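Side-chain contacts in GTP-binding protein REM 1 (Homo sapiens, PDB 2NZJ), which binds guanine nucleotides and, as a Ras-family small GTPase, probably hydrolyses GTP in cell signalling: residues A[88-93]-A[131-136]; A[22-27]-A[158-163]; A[79-84]-A[101-106]. All blocks are in the same frame, centred on the assembly; numbering follows the deposited sequence.

Contact 1 (A[88-93]-A[131-136]); sequences ADRGSF and VEEGRA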
loop_
_atom_site.group_PDB
_atom_site.type_symbol
_atom_site.label_atom_id
_atom_site.label_comp_id
_atom_site.label_asym_id
_atom_site.label_seq_id
_atom_site.Cartn_x
_atom_site.Cartn_y
_atom_site.Cartn_z
ATOM N N ALA A 88 -15.691 2.548 2.232
ATOM C CA ALA A 88 -16.903 3.354 2.063
ATOM C C ALA A 88 -17.197 3.816 0.624
ATOM O O ALA A 88 -18.152 4.562 0.402
ATOM C CB ALA A 88 -16.811 4.577 2.981
ATOM N N ASP A 89 -16.397 3.382 -0.351
ATOM C CA ASP A 89 -16.542 3.854 -1.727
ATOM C C ASP A 89 -16.324 2.700 -2.698
ATOM O O ASP A 89 -15.198 2.370 -3.060
ATOM C CB ASP A 89 -15.567 4.985 -1.945
ATOM C CG ASP A 89 -15.549 5.470 -3.343
ATOM O OD1 ASP A 89 -16.323 4.951 -4.174
ATOM O OD2 ASP A 89 -14.744 6.385 -3.618
ATOM N N ARG A 90 -17.430 2.087 -3.095
ATOM C CA ARG A 90 -17.456 0.991 -4.063
ATOM C C ARG A 90 -16.572 1.254 -5.299
ATOM O O ARG A 90 -15.799 0.392 -5.713
ATOM C CB ARG A 90 -18.900 0.753 -4.503
ATOM C CG ARG A 90 -19.116 -0.511 -5.332
ATOM C CD ARG A 90 -19.530 -1.614 -4.431
ATOM N NE ARG A 90 -19.109 -2.923 -4.909
ATOM C CZ ARG A 90 -19.149 -4.025 -4.162
ATOM N NH1 ARG A 90 -19.586 -3.961 -2.892
ATOM N NH2 ARG A 90 -18.747 -5.194 -4.685
ATOM N N GLY A 91 -16.688 2.447 -5.871
ATOM C CA GLY A 91 -15.886 2.843 -7.031
ATOM C C GLY A 91 -14.398 2.626 -6.865
ATOM O O GLY A 91 -13.740 2.130 -7.778
ATOM N N SER A 92 -13.874 2.977 -5.692
ATOM C CA SER A 92 -12.424 2.853 -5.405
ATOM C C SER A 92 -12.000 1.391 -5.335
ATOM O O SER A 92 -10.883 1.042 -5.716
ATOM C CB SER A 92 -12.023 3.576 -4.091
ATOM O OG SER A 92 -12.573 2.944 -2.932
ATOM N N PHE A 93 -12.906 0.552 -4.849
ATOM C CA PHE A 93 -12.671 -0.882 -4.766
ATOM C C PHE A 93 -12.644 -1.492 -6.165
ATOM O O PHE A 93 -11.792 -2.301 -6.473
ATOM C CB PHE A 93 -13.738 -1.527 -3.875
ATOM C CG PHE A 93 -13.641 -3.011 -3.793
ATOM C CD1 PHE A 93 -12.541 -3.611 -3.233
ATOM C CD2 PHE A 93 -14.663 -3.817 -4.279
ATOM C CE1 PHE A 93 -12.440 -5.004 -3.163
ATOM C CE2 PHE A 93 -14.577 -5.201 -4.202
ATOM C CZ PHE A 93 -13.464 -5.795 -3.633
ATOM N N VAL A 131 -16.021 -7.009 4.303
ATOM C CA VAL A 131 -14.751 -7.672 4.589
ATOM C C VAL A 131 -14.569 -8.852 3.652
ATOM O O VAL A 131 -13.488 -9.094 3.168
ATOM C CB VAL A 131 -14.670 -8.281 6.010
ATOM C CG1 VAL A 131 -13.266 -8.130 6.520
ATOM C CG2 VAL A 131 -15.689 -7.678 6.968
ATOM N N GLU A 132 -15.647 -9.600 3.437
ATOM C CA GLU A 132 -15.630 -10.795 2.605
ATOM C C GLU A 132 -15.276 -10.439 1.169
ATOM O O GLU A 132 -14.601 -11.194 0.488
ATOM C CB GLU A 132 -16.986 -11.499 2.662
ATOM C CG GLU A 132 -17.345 -12.154 4.031
ATOM C CD GLU A 132 -17.933 -11.178 5.096
ATOM O OE1 GLU A 132 -18.192 -9.983 4.795
ATOM O OE2 GLU A 132 -18.132 -11.628 6.259
ATOM N N GLU A 133 -15.718 -9.274 0.719
ATOM C CA GLU A 133 -15.418 -8.815 -0.636
ATOM C C GLU A 133 -13.951 -8.450 -0.783
ATOM O O GLU A 133 -13.327 -8.792 -1.780
ATOM C CB GLU A 133 -16.347 -7.666 -1.019
ATOM C CG GLU A 133 -17.800 -8.173 -1.225
ATOM C CD GLU A 133 -18.842 -7.069 -1.423
ATOM O OE1 GLU A 133 -18.737 -6.003 -0.762
ATOM O OE2 GLU A 133 -19.779 -7.289 -2.238
ATOM N N GLY A 134 -13.391 -7.793 0.222
ATOM C CA GLY A 134 -11.967 -7.523 0.258
ATOM C C GLY A 134 -11.147 -8.797 0.264
ATOM O O GLY A 134 -10.162 -8.917 -0.442
ATOM N N ARG A 135 -11.559 -9.768 1.053
ATOM C CA ARG A 135 -10.841 -11.030 1.122
ATOM C C ARG A 135 -10.867 -11.804 -0.214
ATOM O O ARG A 135 -9.828 -12.270 -0.684
ATOM C CB ARG A 135 -11.409 -11.893 2.243
ATOM C CG ARG A 135 -11.031 -11.428 3.622
ATOM C CD ARG A 135 -11.434 -12.479 4.662
ATOM N NE ARG A 135 -11.355 -11.951 6.032
ATOM C CZ ARG A 135 -12.308 -12.047 6.961
ATOM N NH1 ARG A 135 -13.461 -12.680 6.715
ATOM N NH2 ARG A 135 -12.095 -11.522 8.166
ATOM N N ALA A 136 -12.051 -11.926 -0.810
ATOM C CA ALA A 136 -12.237 -12.602 -2.103
ATOM C C ALA A 136 -11.314 -12.007 -3.163
ATOM O O ALA A 136 -10.709 -12.720 -3.981
ATOM C CB ALA A 136 -13.672 -12.475 -2.540
#
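Arg-90 and Phe-93 reach across to Glu-133 and Gly-134, joining two neighbouring helices of the Ras-family G domain, 90-105 and 131-141. The approach is loose at the backbone, with the nearest CA atoms, those of Phe-93 and Gly-134, 8.4 Å apart. Side chains bridge the space. Arg-90 turns its CG away from its own backbone N (chi1 -170°) and bends at chi2, which carries the guanidinium to the second helix. There it forms a salt bridge with the carboxylate of Glu-133, with Arg-90 NH1 3.1 Å from Glu-133 OE1. The bond is not straight, at 149°. It meets OE1 from above the carboxylate plane, and the two flat groups are turned 69° against each other. Weak bonds of 3.4 Å run from Arg-90 NH1 and Arg-90 NH2 to Glu-133 OE2. Glu-133 presents the carboxylate on a chain extended beyond CG.

Phe-93 lies on the more buried side of this pair. It too sets CG anti to the backbone N, which sends the ring toward helix 131-141. Phe-93 CD2 lies over one face of the Arg-90 guanidinium, offset toward its rim. The ring also meets Tyr-85 and touches Val-129. Just before Arg-90 in sequence, Asp-89 is the N-cap of helix 90-105. Its OD1 accepts a weak bond from Ser-92 N, and Ser-92 OG donates to Asp-89 O at 2.7 Å. The ring of Phe-93 meets the backbone of helix 131-141 obliquely. Phe-93 CE1 comes to 4.3 Å from Gly-134 CA, and Phe-93 CZ stops 3.5 Å from Glu-133 O.

Contact 2 (A[22-27]-A[158-163]); sequences SLFAGK and ELFEGV
Phe-24 and Phe-160 bring the end of helix 17-25 against helix 156-171, with their CA atoms 7.5 Å apart. Just beyond Phe-24 the first helix ends, and Gly-26 leaves helical geometry with a positive phi of 80°. The two phenylalanines carry the whole contact. Phe-24 CB lies over one face of the Phe-160 ring, 3.9 Å from its centroid. This is a CH-pi contact, displaced slightly toward CE2 and CZ. The Phe-24 ring then continues past the base of its partner, and Phe-24 CD1 is 3.8 Å from Phe-160 CG. The ring planes are 33° apart, and the two rings pack obliquely. Phe-160 sets CG anti to its carbonyl carbon (chi1 -65°), which directs its ring toward helix 17-25. Leu-159 CD2 covers the opposite face of that ring, near its rim. Leu-45 and Val-56, from strands 40-47 and 50-57, touch both phenylalanines. The two helices thus meet over one side of the central sheet of the G domain. The contact is buried and wholly apolar, so it rests on shape and dispersion, with no charge or polar bond to orient the rings.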
loop_
_atom_site.group_PDB
_atom_site.type_symbol
_atom_site.label_atom_id
_atom_site.label_comp_id
_atom_site.label_asym_id
_atom_site.label_seq_id
_atom_site.Cartn_x
_atom_site.Cartn_y
_atom_site.Cartn_z
ATOM N N SER A 22 2.053 9.492 5.364
ATOM C CA SER A 22 2.487 10.434 6.400
ATOM C C SER A 22 2.652 9.758 7.753
ATOM O O SER A 22 3.549 10.094 8.513
ATOM C CB SER A 22 1.497 11.596 6.566
ATOM O OG SER A 22 1.248 12.243 5.322
ATOM N N LEU A 23 1.760 8.833 8.070
ATOM C CA LEU A 23 1.906 8.047 9.282
ATOM C C LEU A 23 3.158 7.180 9.189
ATOM O O LEU A 23 3.878 7.023 10.165
ATOM C CB LEU A 23 0.657 7.191 9.535
ATOM C CG LEU A 23 -0.587 7.975 9.998
ATOM C CD1 LEU A 23 -1.789 7.023 10.119
ATOM C CD2 LEU A 23 -0.328 8.734 11.325
ATOM N N PHE A 24 3.432 6.634 8.008
ATOM C CA PHE A 24 4.674 5.888 7.812
ATOM C C PHE A 24 5.898 6.774 7.982
ATOM O O PHE A 24 6.880 6.360 8.591
ATOM C CB PHE A 24 4.740 5.185 6.468
ATOM C CG PHE A 24 6.140 4.703 6.103
ATOM C CD1 PHE A 24 6.649 3.529 6.632
ATOM C CD2 PHE A 24 6.938 5.429 5.224
ATOM C CE1 PHE A 24 7.897 3.090 6.298
ATOM C CE2 PHE A 24 8.188 4.988 4.883
ATOM C CZ PHE A 24 8.674 3.822 5.424
ATOM N N ALA A 25 5.861 7.986 7.456
ATOM C CA ALA A 25 6.998 8.885 7.611
ATOM C C ALA A 25 7.205 9.264 9.097
ATOM O O ALA A 25 8.336 9.481 9.530
ATOM C CB ALA A 25 6.835 10.124 6.728
ATOM N N GLY A 26 6.128 9.298 9.880
ATOM C CA GLY A 26 6.212 9.689 11.296
ATOM C C GLY A 26 6.267 11.205 11.441
ATOM O O GLY A 26 6.135 11.915 10.442
ATOM N N LYS A 27 6.499 11.683 12.665
ATOM C CA LYS A 27 6.381 13.121 13.042
ATOM C C LYS A 27 7.170 14.123 12.168
ATOM O O LYS A 27 8.377 13.981 11.965
ATOM C CB LYS A 27 6.768 13.321 14.525
ATOM N N GLU A 158 1.147 -2.124 11.207
ATOM C CA GLU A 158 1.051 -3.515 10.806
ATOM C C GLU A 158 1.086 -3.683 9.256
ATOM O O GLU A 158 1.625 -4.669 8.741
ATOM C CB GLU A 158 -0.189 -4.161 11.448
ATOM C CG GLU A 158 -0.168 -4.218 13.025
ATOM C CD GLU A 158 -0.422 -2.845 13.793
ATOM O OE1 GLU A 158 -0.571 -1.754 13.182
ATOM O OE2 GLU A 158 -0.439 -2.865 15.050
ATOM N N LEU A 159 0.550 -2.709 8.517
ATOM C CA LEU A 159 0.637 -2.742 7.047
ATOM C C LEU A 159 2.089 -2.706 6.595
ATOM O O LEU A 159 2.541 -3.598 5.844
ATOM C CB LEU A 159 -0.131 -1.595 6.394
ATOM C CG LEU A 159 0.197 -1.268 4.938
ATOM C CD1 LEU A 159 -0.242 -2.406 4.057
ATOM C CD2 LEU A 159 -0.412 0.052 4.490
ATOM N N PHE A 160 2.828 -1.697 7.049
ATOM C CA PHE A 160 4.205 -1.542 6.587
ATOM C C PHE A 160 5.142 -2.613 7.129
ATOM O O PHE A 160 6.004 -3.068 6.414
ATOM C CB PHE A 160 4.699 -0.129 6.843
ATOM C CG PHE A 160 3.944 0.889 6.057
ATOM C CD1 PHE A 160 4.258 1.115 4.718
ATOM C CD2 PHE A 160 2.865 1.562 6.619
ATOM C CE1 PHE A 160 3.539 2.054 3.967
ATOM C CE2 PHE A 160 2.145 2.485 5.892
ATOM C CZ PHE A 160 2.480 2.742 4.557
ATOM N N GLU A 161 4.950 -3.047 8.366
ATOM C CA GLU A 161 5.723 -4.179 8.925
ATOM C C GLU A 161 5.459 -5.474 8.157
ATOM O O GLU A 161 6.348 -6.271 7.936
ATOM C CB GLU A 161 5.409 -4.362 10.413
ATOM C CG GLU A 161 5.904 -3.164 11.211
ATOM C CD GLU A 161 5.815 -3.284 12.718
ATOM O OE1 GLU A 161 5.081 -4.148 13.268
ATOM O OE2 GLU A 161 6.501 -2.460 13.353
ATOM N N GLY A 162 4.228 -5.640 7.705
ATOM C CA GLY A 162 3.839 -6.769 6.868
ATOM C C GLY A 162 4.502 -6.732 5.503
ATOM O O GLY A 162 4.974 -7.757 5.012
ATOM N N VAL A 163 4.562 -5.553 4.902
ATOM C CA VAL A 163 5.282 -5.380 3.646
ATOM C C VAL A 163 6.746 -5.827 3.791
ATOM O O VAL A 163 7.257 -6.586 2.950
ATOM C CB VAL A 163 5.256 -3.906 3.168
ATOM C CG1 VAL A 163 6.160 -3.712 1.998
ATOM C CG2 VAL A 163 3.845 -3.480 2.829
#

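Contact 3 (A[79-84]-A[101-106]); sequences SAYVIV and IQLRRT
Leu-103, on helix 90-105, points toward strand 80-86, where it meets Tyr-81 and Ile-83. Its CB leads toward the strand, with CG set anti to the carbonyl carbon (chi1 -76°). At CG the chain forks, and each methyl finds a different partner. Leu-103 CD2 sits over the centre of the Tyr-81 ring, 3.7 Å from its centroid and only 4° off the ring normal. This is a CH-pi contact with nearly equal distances to all six ring carbons. The other methyl, Leu-103 CD1, meets Ile-83 CD1 tip to tip at 4.0 Å. Leu-103 CD1 also comes to 4.2 Å from Tyr-81 CB.

The hydroxyl of Tyr-81 is engaged outside the pair, hydrogen-bonded to Cys-74 O and Gly-78 N. These bonds hold the far end of the ring, which probably limits how far the ring can turn. Putting an alanine at Tyr-81 would probably leave Leu-103 CD2 without its aromatic face, and Cys-74 O without its hydroxyl partner. Thr-106 OG1 donates to Leu-103 O at 2.6 Å, from above the carbonyl plane. Leu-75 also touches Leu-103, and Ile-114 and Leu-116 of the neighbouring strand touch Ile-83. Strand 80-86, helix 90-105 and parallel strand 114-119 follow one another as a beta-alpha-beta crossover, the repeated unit of the P-loop nucleotide-binding fold.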
loop_
_atom_site.group_PDB
_atom_site.type_symbol
_atom_site.label_atom_id
_atom_site.label_comp_id
_atom_site.label_asym_id
_atom_site.label_seq_id
_atom_site.Cartn_x
_atom_site.Cartn_y
_atom_site.Cartn_z
ATOM N N SER A 79 9.505 -2.570 -5.614
ATOM C CA SER A 79 9.816 -3.809 -4.901
ATOM C C SER A 79 8.541 -4.428 -4.362
ATOM O O SER A 79 8.452 -5.638 -4.221
ATOM C CB SER A 79 10.775 -3.535 -3.744
ATOM O OG SER A 79 11.885 -2.775 -4.178
ATOM N N ALA A 80 7.572 -3.578 -4.051
ATOM C CA ALA A 80 6.247 -3.986 -3.569
ATOM C C ALA A 80 5.224 -2.921 -3.940
ATOM O O ALA A 80 5.569 -1.743 -4.087
ATOM C CB ALA A 80 6.269 -4.183 -2.055
ATOM N N TYR A 81 3.970 -3.330 -4.088
ATOM C CA TYR A 81 2.892 -2.398 -4.389
ATOM C C TYR A 81 1.783 -2.522 -3.359
ATOM O O TYR A 81 1.361 -3.639 -3.040
ATOM C CB TYR A 81 2.350 -2.678 -5.784
ATOM C CG TYR A 81 3.327 -2.302 -6.858
ATOM C CD1 TYR A 81 4.209 -3.234 -7.394
ATOM C CD2 TYR A 81 3.383 -0.997 -7.326
ATOM C CE1 TYR A 81 5.105 -2.867 -8.373
ATOM C CE2 TYR A 81 4.271 -0.628 -8.279
ATOM C CZ TYR A 81 5.121 -1.551 -8.808
ATOM O OH TYR A 81 5.983 -1.122 -9.772
ATOM N N VAL A 82 1.339 -1.373 -2.841
ATOM C CA VAL A 82 0.186 -1.289 -1.937
ATOM C C VAL A 82 -0.974 -0.607 -2.670
ATOM O O VAL A 82 -0.947 0.593 -2.901
ATOM C CB VAL A 82 0.526 -0.541 -0.640
ATOM C CG1 VAL A 82 -0.672 -0.428 0.268
ATOM C CG2 VAL A 82 1.616 -1.258 0.054
ATOM N N ILE A 83 -1.974 -1.399 -3.047
ATOM C CA ILE A 83 -3.177 -0.906 -3.713
ATOM C C ILE A 83 -4.224 -0.610 -2.655
ATOM O O ILE A 83 -4.755 -1.527 -2.043
ATOM C CB ILE A 83 -3.785 -1.963 -4.669
ATOM C CG1 ILE A 83 -2.853 -2.258 -5.839
ATOM C CG2 ILE A 83 -5.138 -1.513 -5.193
ATOM C CD1 ILE A 83 -3.183 -3.559 -6.594
ATOM N N VAL A 84 -4.528 0.669 -2.457
ATOM C CA VAL A 84 -5.439 1.127 -1.401
ATOM C C VAL A 84 -6.796 1.472 -1.994
ATOM O O VAL A 84 -6.854 2.106 -3.033
ATOM C CB VAL A 84 -4.885 2.380 -0.738
ATOM C CG1 VAL A 84 -5.849 2.927 0.334
ATOM C CG2 VAL A 84 -3.483 2.087 -0.185
ATOM N N ILE A 101 -4.597 -5.614 -12.747
ATOM C CA ILE A 101 -4.479 -5.993 -14.124
ATOM C C ILE A 101 -3.442 -5.129 -14.792
ATOM O O ILE A 101 -2.683 -5.629 -15.618
ATOM C CB ILE A 101 -5.824 -5.885 -14.867
ATOM C CG1 ILE A 101 -6.799 -6.937 -14.325
ATOM C CG2 ILE A 101 -5.624 -6.025 -16.402
ATOM C CD1 ILE A 101 -7.977 -7.198 -15.235
ATOM N N GLN A 102 -3.394 -3.838 -14.459
ATOM C CA GLN A 102 -2.362 -2.977 -15.034
ATOM C C GLN A 102 -0.992 -3.535 -14.642
ATOM O O GLN A 102 -0.123 -3.724 -15.502
ATOM C CB GLN A 102 -2.509 -1.515 -14.595
ATOM C CG GLN A 102 -3.348 -0.614 -15.524
ATOM C CD GLN A 102 -3.577 0.783 -14.933
ATOM O OE1 GLN A 102 -4.442 0.981 -14.063
ATOM N NE2 GLN A 102 -2.801 1.748 -15.392
ATOM N N LEU A 103 -0.821 -3.824 -13.349
ATOM C CA LEU A 103 0.425 -4.407 -12.845
ATOM C C LEU A 103 0.805 -5.710 -13.560
ATOM O O LEU A 103 1.977 -5.945 -13.846
ATOM C CB LEU A 103 0.325 -4.673 -11.351
ATOM C CG LEU A 103 0.431 -3.449 -10.460
ATOM C CD1 LEU A 103 0.004 -3.797 -9.043
ATOM C CD2 LEU A 103 1.861 -2.944 -10.514
ATOM N N ARG A 104 -0.180 -6.552 -13.848
ATOM C CA ARG A 104 0.072 -7.793 -14.565
ATOM C C ARG A 104 0.630 -7.523 -15.968
ATOM O O ARG A 104 1.694 -8.026 -16.322
ATOM C CB ARG A 104 -1.215 -8.629 -14.652
ATOM C CG ARG A 104 -0.985 -10.031 -15.185
ATOM C CD ARG A 104 -2.281 -10.802 -15.449
ATOM N NE ARG A 104 -3.371 -10.552 -14.499
ATOM C CZ ARG A 104 -3.375 -10.900 -13.212
ATOM N NH1 ARG A 104 -2.318 -11.487 -12.647
ATOM N NH2 ARG A 104 -4.446 -10.632 -12.470
ATOM N N ARG A 105 -0.093 -6.712 -16.738
ATOM C CA ARG A 105 0.266 -6.367 -18.117
ATOM C C ARG A 105 1.709 -5.886 -18.292
ATOM O O ARG A 105 2.280 -6.035 -19.371
ATOM C CB ARG A 105 -0.690 -5.299 -18.659
ATOM N N THR A 106 2.292 -5.293 -17.249
ATOM C CA THR A 106 3.711 -4.871 -17.282
ATOM C C THR A 106 4.668 -6.068 -17.091
ATOM O O THR A 106 4.938 -6.509 -15.963
ATOM C CB THR A 106 4.012 -3.781 -16.210
ATOM O OG1 THR A 106 3.481 -4.201 -14.949
ATOM C CG2 THR A 106 3.389 -2.435 -16.605
#

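Overall arrangement
The three contacts lie within one G domain, around its six-stranded mixed sheet. Along the chain, contact 2 joins early and late segments and encloses the other two. Contacts 1 and 3 alternate in sequence and share helix 90-105, one near its start and the other near its end, with centres about 17 Å apart. Contact 2 lies across the chain's centre from contact 3, with centres about 19 Å apart, and its centre is about 22 Å from that of contact 1. It still touches contact 3, where Val-163 and Leu-159 pack on Ala-80 and Val-82. Strand 80-86 is therefore covered by helix 90-105 on one face and helix 156-171 on the other, the layered core that carries the GDP site.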